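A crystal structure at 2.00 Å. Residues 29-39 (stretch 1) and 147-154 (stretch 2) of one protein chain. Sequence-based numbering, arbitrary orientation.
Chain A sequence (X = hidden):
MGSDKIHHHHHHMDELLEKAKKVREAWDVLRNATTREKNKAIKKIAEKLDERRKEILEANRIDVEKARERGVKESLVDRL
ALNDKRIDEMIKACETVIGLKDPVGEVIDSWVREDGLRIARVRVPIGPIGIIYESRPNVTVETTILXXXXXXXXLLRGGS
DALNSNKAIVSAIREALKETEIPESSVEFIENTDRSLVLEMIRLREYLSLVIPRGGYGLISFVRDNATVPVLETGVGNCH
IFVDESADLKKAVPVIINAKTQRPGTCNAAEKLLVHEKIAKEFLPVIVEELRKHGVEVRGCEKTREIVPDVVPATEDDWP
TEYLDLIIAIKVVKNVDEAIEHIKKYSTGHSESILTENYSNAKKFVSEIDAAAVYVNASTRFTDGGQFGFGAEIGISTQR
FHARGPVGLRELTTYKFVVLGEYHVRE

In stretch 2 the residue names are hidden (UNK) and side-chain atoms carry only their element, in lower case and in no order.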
ATOM      1  N   VAL A  29       1.382  25.171  10.410  1.00 19.52           N
ATOM      2  CA  VAL A  29       1.514  25.948   9.181  1.00 19.17           C
ATOM      3  C   VAL A  29       1.063  25.175   7.943  1.00 17.79           C
ATOM      4  O   VAL A  29       0.238  25.656   7.167  1.00 17.83           O
ATOM      5  CB  VAL A  29       2.969  26.412   9.007  1.00 19.57           C
ATOM      6  CG1 VAL A  29       3.169  27.139   7.691  1.00 21.22           C
ATOM      7  CG2 VAL A  29       3.419  27.320  10.225  1.00 20.80           C
ATOM      8  N   LEU A  30       1.567  23.959   7.757  1.00 17.12           N
ATOM      9  CA  LEU A  30       1.284  23.215   6.530  1.00 15.68           C
ATOM     10  C   LEU A  30      -0.226  22.939   6.339  1.00 15.99           C
ATOM     11  O   LEU A  30      -0.719  23.043   5.231  1.00 14.86           O
ATOM     12  CB  LEU A  30       2.048  21.888   6.502  1.00 15.83           C
ATOM     13  CG  LEU A  30       1.785  20.921   5.360  1.00 16.00           C
ATOM     14  CD1 LEU A  30       2.032  21.570   3.979  1.00 14.38           C
ATOM     15  CD2 LEU A  30       2.641  19.705   5.543  1.00 14.34           C
ATOM     16  N   ARG A  31      -0.941  22.635   7.420  1.00 16.12           N
ATOM     17  CA  ARG A  31      -2.325  22.172   7.329  1.00 16.19           C
ATOM     18  C   ARG A  31      -3.219  23.237   6.678  1.00 17.25           C
ATOM     19  O   ARG A  31      -4.259  22.908   6.114  1.00 18.18           O
ATOM     20  CB  ARG A  31      -2.852  21.784   8.696  1.00 15.74           C
ATOM     21  CG  ARG A  31      -3.172  22.926   9.655  1.00 16.86           C
ATOM     22  CD  ARG A  31      -3.329  22.515  11.089  1.00 17.47           C
ATOM     23  NE  ARG A  31      -3.513  23.661  11.967  1.00 17.56           N
ATOM     24  CZ  ARG A  31      -4.675  24.186  12.273  1.00 18.10           C
ATOM     25  NH1 ARG A  31      -5.818  23.690  11.769  1.00 19.83           N
ATOM     26  NH2 ARG A  31      -4.702  25.245  13.041  1.00 21.14           N
ATOM     27  N   ASN A  32      -2.784  24.496   6.714  1.00 18.18           N
ATOM     28  CA  ASN A  32      -3.559  25.590   6.134  1.00 18.87           C
ATOM     29  C   ASN A  32      -2.925  26.245   4.918  1.00 19.05           C
ATOM     30  O   ASN A  32      -3.434  27.220   4.431  1.00 18.98           O
ATOM     31  CB  ASN A  32      -3.852  26.650   7.202  1.00 19.34           C
ATOM     32  CG  ASN A  32      -4.939  26.211   8.170  1.00 19.52           C
ATOM     33  OD1 ASN A  32      -4.743  26.264   9.352  1.00 21.27           O
ATOM     34  ND2 ASN A  32      -6.080  25.795   7.655  1.00 22.80           N
ATOM     35  N   ALA A  33      -1.824  25.689   4.421  1.00 19.21           N
ATOM     36  CA  ALA A  33      -1.206  26.116   3.174  1.00 18.43           C
ATOM     37  C   ALA A  33      -2.138  25.898   1.999  1.00 18.26           C
ATOM     38  O   ALA A  33      -2.867  24.892   1.936  1.00 18.51           O
ATOM     39  CB  ALA A  33       0.111  25.320   2.950  1.00 19.23           C
ATOM     40  N   THR A  34      -2.117  26.819   1.043  1.00 16.68           N
ATOM     41  CA  THR A  34      -2.885  26.622  -0.191  1.00 16.86           C
ATOM     42  C   THR A  34      -2.247  25.514  -1.005  1.00 17.13           C
ATOM     43  O   THR A  34      -1.057  25.224  -0.851  1.00 16.17           O
ATOM     44  CB  THR A  34      -2.876  27.880  -1.070  1.00 16.95           C
ATOM     45  OG1 THR A  34      -1.512  28.258  -1.359  1.00 16.00           O
ATOM     46  CG2 THR A  34      -3.503  29.080  -0.332  1.00 19.03           C
ATOM     47  N   THR A  35      -3.024  24.925  -1.882  1.00 16.89           N
ATOM     48  CA  THR A  35      -2.470  23.920  -2.771  1.00 18.32           C
ATOM     49  C   THR A  35      -1.358  24.516  -3.603  1.00 18.57           C
ATOM     50  O   THR A  35      -0.410  23.840  -3.893  1.00 18.82           O
ATOM     51  CB  THR A  35      -3.512  23.370  -3.681  1.00 17.99           C
ATOM     52  OG1 THR A  35      -4.705  23.112  -2.929  1.00 17.18           O
ATOM     53  CG2 THR A  35      -3.067  22.000  -4.278  1.00 18.78           C
ATOM     54  N   ARG A  36      -1.483  25.771  -4.002  1.00 19.24           N
ATOM     55  CA  ARG A  36      -0.432  26.421  -4.791  1.00 19.74           C
ATOM     56  C   ARG A  36       0.924  26.365  -4.094  1.00 18.96           C
ATOM     57  O   ARG A  36       1.912  25.990  -4.724  1.00 18.53           O
ATOM     58  CB  ARG A  36      -0.771  27.888  -5.106  1.00 20.29           C
ATOM     59  CG  ARG A  36       0.305  28.598  -5.934  1.00 24.40           C
ATOM     60  CD  ARG A  36      -0.092  30.034  -6.279  1.00 28.91           C
ATOM     61  NE  ARG A  36      -1.150  29.996  -7.287  1.00 33.20           N
ATOM     62  CZ  ARG A  36      -1.683  31.060  -7.900  1.00 34.15           C
ATOM     63  NH1 ARG A  36      -1.298  32.284  -7.590  1.00 34.65           N
ATOM     64  NH2 ARG A  36      -2.620  30.881  -8.819  1.00 33.77           N
ATOM     65  N   GLU A  37       0.956  26.701  -2.803  1.00 18.83           N
ATOM     66  CA  GLU A  37       2.189  26.645  -2.020  1.00 18.96           C
ATOM     67  C   GLU A  37       2.708  25.204  -1.844  1.00 18.15           C
ATOM     68  O   GLU A  37       3.906  24.968  -1.974  1.00 17.94           O
ATOM     69  CB  GLU A  37       2.015  27.346  -0.655  1.00 20.38           C
ATOM     70  CG  GLU A  37       3.321  27.777   0.004  1.00 21.94           C
ATOM     71  CD  GLU A  37       4.071  28.851  -0.763  1.00 26.06           C
ATOM     72  OE1 GLU A  37       3.444  29.591  -1.557  1.00 28.15           O
ATOM     73  OE2 GLU A  37       5.303  28.927  -0.601  1.00 25.89           O
ATOM     74  N   LYS A  38       1.816  24.233  -1.629  1.00 17.22           N
ATOM     75  CA  LYS A  38       2.225  22.849  -1.445  1.00 15.78           C
ATOM     76  C   LYS A  38       2.767  22.281  -2.783  1.00 15.08           C
ATOM     77  O   LYS A  38       3.781  21.598  -2.789  1.00 14.58           O
ATOM     78  CB  LYS A  38       1.096  21.968  -0.852  1.00 15.63           C
ATOM     79  CG  LYS A  38       0.503  22.483   0.487  1.00 12.99           C
ATOM     80  CD  LYS A  38      -0.580  21.561   1.078  1.00 14.36           C
ATOM     81  CE  LYS A  38      -1.900  21.618   0.323  1.00 16.16           C
ATOM     82  NZ  LYS A  38      -2.973  20.812   0.899  1.00 14.23           N
ATOM     83  N   ASN A  39       2.108  22.577  -3.893  1.00 15.06           N
ATOM     84  CA  ASN A  39       2.569  22.212  -5.231  1.00 15.36           C
ATOM     85  C   ASN A  39       3.938  22.855  -5.577  1.00 15.11           C
ATOM     86  O   ASN A  39       4.776  22.234  -6.238  1.00 15.14           O
ATOM     87  CB  ASN A  39       1.585  22.646  -6.301  1.00 15.46           C
ATOM     88  CG  ASN A  39       0.367  21.766  -6.392  1.00 15.93           C
ATOM     89  OD1 ASN A  39       0.307  20.667  -5.799  1.00 14.94           O
ATOM     90  ND2 ASN A  39      -0.650  22.258  -7.140  1.00 12.90           N
ATOM     91  N   UNK A 147       2.153  13.042   1.706  1.00 14.58           N
ATOM     92  CA  UNK A 147       1.842  13.703   2.951  1.00 14.27           C
ATOM     93  C   UNK A 147       1.737  15.225   2.765  1.00 14.20           C
ATOM     94  O   UNK A 147       0.774  15.854   3.196  1.00 13.67           O
ATOM     95  c   UNK A 147       2.880  13.377   3.999  1.00 13.52           C
ATOM     96  N   UNK A 148       2.746  15.822   2.166  1.00 12.93           N
ATOM     97  CA  UNK A 148       2.765  17.259   2.029  1.00 14.75           C
ATOM     98  C   UNK A 148       1.539  17.752   1.230  1.00 15.45           C
ATOM     99  O   UNK A 148       0.923  18.743   1.616  1.00 15.66           O
ATOM    100  c   UNK A 148       4.064  17.727   1.352  1.00 14.78           C
ATOM    101  c   UNK A 148       6.537  18.196   1.328  1.00 18.15           C
ATOM    102  c   UNK A 148       5.328  18.098   3.503  1.00 17.07           C
ATOM    103  c   UNK A 148       5.400  17.565   2.113  1.00 15.26           C
ATOM    104  N   UNK A 149       1.203  17.047   0.142  1.00 14.80           N
ATOM    105  CA  UNK A 149       0.127  17.455  -0.736  1.00 15.06           C
ATOM    106  C   UNK A 149      -1.172  17.485   0.028  1.00 14.98           C
ATOM    107  O   UNK A 149      -2.022  18.358  -0.215  1.00 15.54           O
ATOM    108  c   UNK A 149      -0.034  16.503  -1.878  1.00 14.79           C
ATOM    109  c   UNK A 149      -2.089  18.245  -4.731  1.00 15.86           C
ATOM    110  n   UNK A 149      -1.693  18.597  -6.112  1.00 13.39           N
ATOM    111  c   UNK A 149      -0.870  17.872  -3.842  1.00 15.17           C
ATOM    112  c   UNK A 149      -1.210  16.807  -2.824  1.00 15.16           C
ATOM    113  N   UNK A 150      -1.337  16.506   0.910  1.00 14.73           N
ATOM    114  CA  UNK A 150      -2.540  16.388   1.709  1.00 14.50           C
ATOM    115  C   UNK A 150      -2.505  17.213   2.990  1.00 14.15           C
ATOM    116  O   UNK A 150      -3.388  17.087   3.835  1.00 13.22           O
ATOM    117  o   UNK A 150      -1.855  14.212   2.581  1.00 15.79           O
ATOM    118  c   UNK A 150      -2.893  14.918   1.971  1.00 14.78           C
ATOM    119  N   UNK A 151      -1.512  18.090   3.141  1.00 13.61           N
ATOM    120  CA  UNK A 151      -1.442  18.938   4.299  1.00 13.72           C
ATOM    121  C   UNK A 151      -0.932  18.297   5.574  1.00 13.89           C
ATOM    122  O   UNK A 151      -1.102  18.847   6.678  1.00 13.22           O
ATOM    123  N   UNK A 152      -0.273  17.160   5.444  1.00 12.89           N
ATOM    124  CA  UNK A 152       0.321  16.474   6.585  1.00 13.53           C
ATOM    125  C   UNK A 152       1.854  16.576   6.681  1.00 13.87           C
ATOM    126  O   UNK A 152       2.549  16.422   5.702  1.00 13.84           O
ATOM    127  n   UNK A 152      -2.078  14.231   5.379  1.00 13.55           N
ATOM    128  o   UNK A 152      -2.309  15.247   7.338  1.00 12.37           O
ATOM    129  c   UNK A 152      -1.596  14.808   6.440  1.00 13.87           C
ATOM    130  c   UNK A 152      -0.087  14.995   6.500  1.00 14.48           C
ATOM    131  N   UNK A 153       2.398  16.829   7.866  1.00 14.12           N
ATOM    132  CA  UNK A 153       3.842  16.716   8.011  1.00 13.80           C
ATOM    133  C   UNK A 153       4.226  15.224   8.109  1.00 13.33           C
ATOM    134  O   UNK A 153       3.362  14.341   8.253  1.00 13.58           O
ATOM    135  c   UNK A 153       4.011  18.969   9.066  1.00 11.97           C
ATOM    136  c   UNK A 153       4.359  17.511   9.190  1.00 13.06           C
ATOM    137  o   UNK A 153       3.702  17.068  10.385  1.00 14.33           O
ATOM    138  N   UNK A 154       5.520  14.975   8.044  1.00 12.01           N
ATOM    139  CA  UNK A 154       6.054  13.620   8.074  1.00 12.51           C
ATOM    140  C   UNK A 154       7.355  13.438   8.848  1.00 11.27           C
ATOM    141  O   UNK A 154       8.338  14.208   8.740  1.00 11.67           O
ATOM    142  c   UNK A 154       6.465  11.107   5.104  1.00 13.26           C
ATOM    143  c   UNK A 154       7.252  13.831   5.890  1.00 15.68           C
ATOM    144  c   UNK A 154       6.451  11.608   6.556  1.00 13.19           C
ATOM    145  c   UNK A 154       6.169  13.104   6.615  1.00 12.12           C
TER
HETATM  146  O   HOH W   1      -3.398  20.629  -7.356  1.00 28.00           O

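Stretch 2 leaves a helix and turns against the Leu30-Ala33 turn and the helix that follows Thr34. At position 147 the side chain is a single carbon, which reaches nothing on stretch 1. One carbon beyond CA defines Ala147.

Position 148 carries four carbons, forked at the second. One tip of the fork lies 3.7 Å from CD2 of Leu30, an apolar contact, while the backbone O of 148 sits 3.2 Å from CD of Lys38. A fork at the second carbon, with no heteroatom, is leucine, so this is Leu148.

At position 149 four carbons run in a row and end in nitrogen. The CA-to-CB bond points away from stretch 1, yet the chain bends back, and its terminal nitrogen comes to 2.9 Å from OD1 of Asn39. An unbranched chain of this length ending in an amine is lysine. Lys149 NZ donates a hydrogen bond to that oxygen and another to water 1, 2.9 Å from NZ, which also accepts from Asn39 ND2 at 3.2 Å; the amide is thus held at both its oxygen and its nitrogen. Just before the end of the chain, CE of Lys149 packs 3.9 Å from CG2 of Thr35.

Position 150, the first to leave helical backbone angles, has one carbon followed by one oxygen. Its CA-to-CB bond points away from stretch 1. One carbon bearing a hydroxyl makes it Ser150.

Position 151 has no side-chain atoms. Its phi/psi of 78/18° would jam a CB against the carbonyl oxygen of the preceding residue, which by itself calls for glycine. An ideal CB would stand 3.9 Å from both Arg31 CA and Lys38 NZ, close but no clash. At Gly151 the backbones run near each other: its CA is 4.5 Å from that of Arg31, and its O is 3.6 Å from Arg31 CA.

At position 152 there are two carbons, the second carrying one oxygen and one nitrogen. Its CA-to-CB bond also points away from stretch 1, while its backbone O lies 3.3 Å from Leu30 CD2. Two carbons ending in an amide identify Asn152. Its ND2 makes a weak hydrogen bond to Ser150 OG (2.8 Å).

Position 153 shows one carbon bearing an oxygen and a carbon, the latter 3.9 Å from Leu30 CD2. This is the branching of threonine, Thr153.

Position 154 has four carbons, forked at the first, with one arm two carbons long. That pattern is Ile154, whose side chain stays clear of stretch 1.

The contact joins packing to polar anchoring. Leu30 fits against the end of the stretch 2 helix and the loop after it, touching Leu148, Gly151, Asn152 and Thr153. Beside it, Lys38 extends to the end of the stretch 2 helix, where its NZ donates to the backbone O of Lys149 at 2.9 Å, and Lys149 replies with its bond to Asn39. Each stretch thus contributes a lysine donor to an oxygen of the other, and together the two stretches bury 411 Å².

Stretch 2, residues 147-154: ALKSGNTI
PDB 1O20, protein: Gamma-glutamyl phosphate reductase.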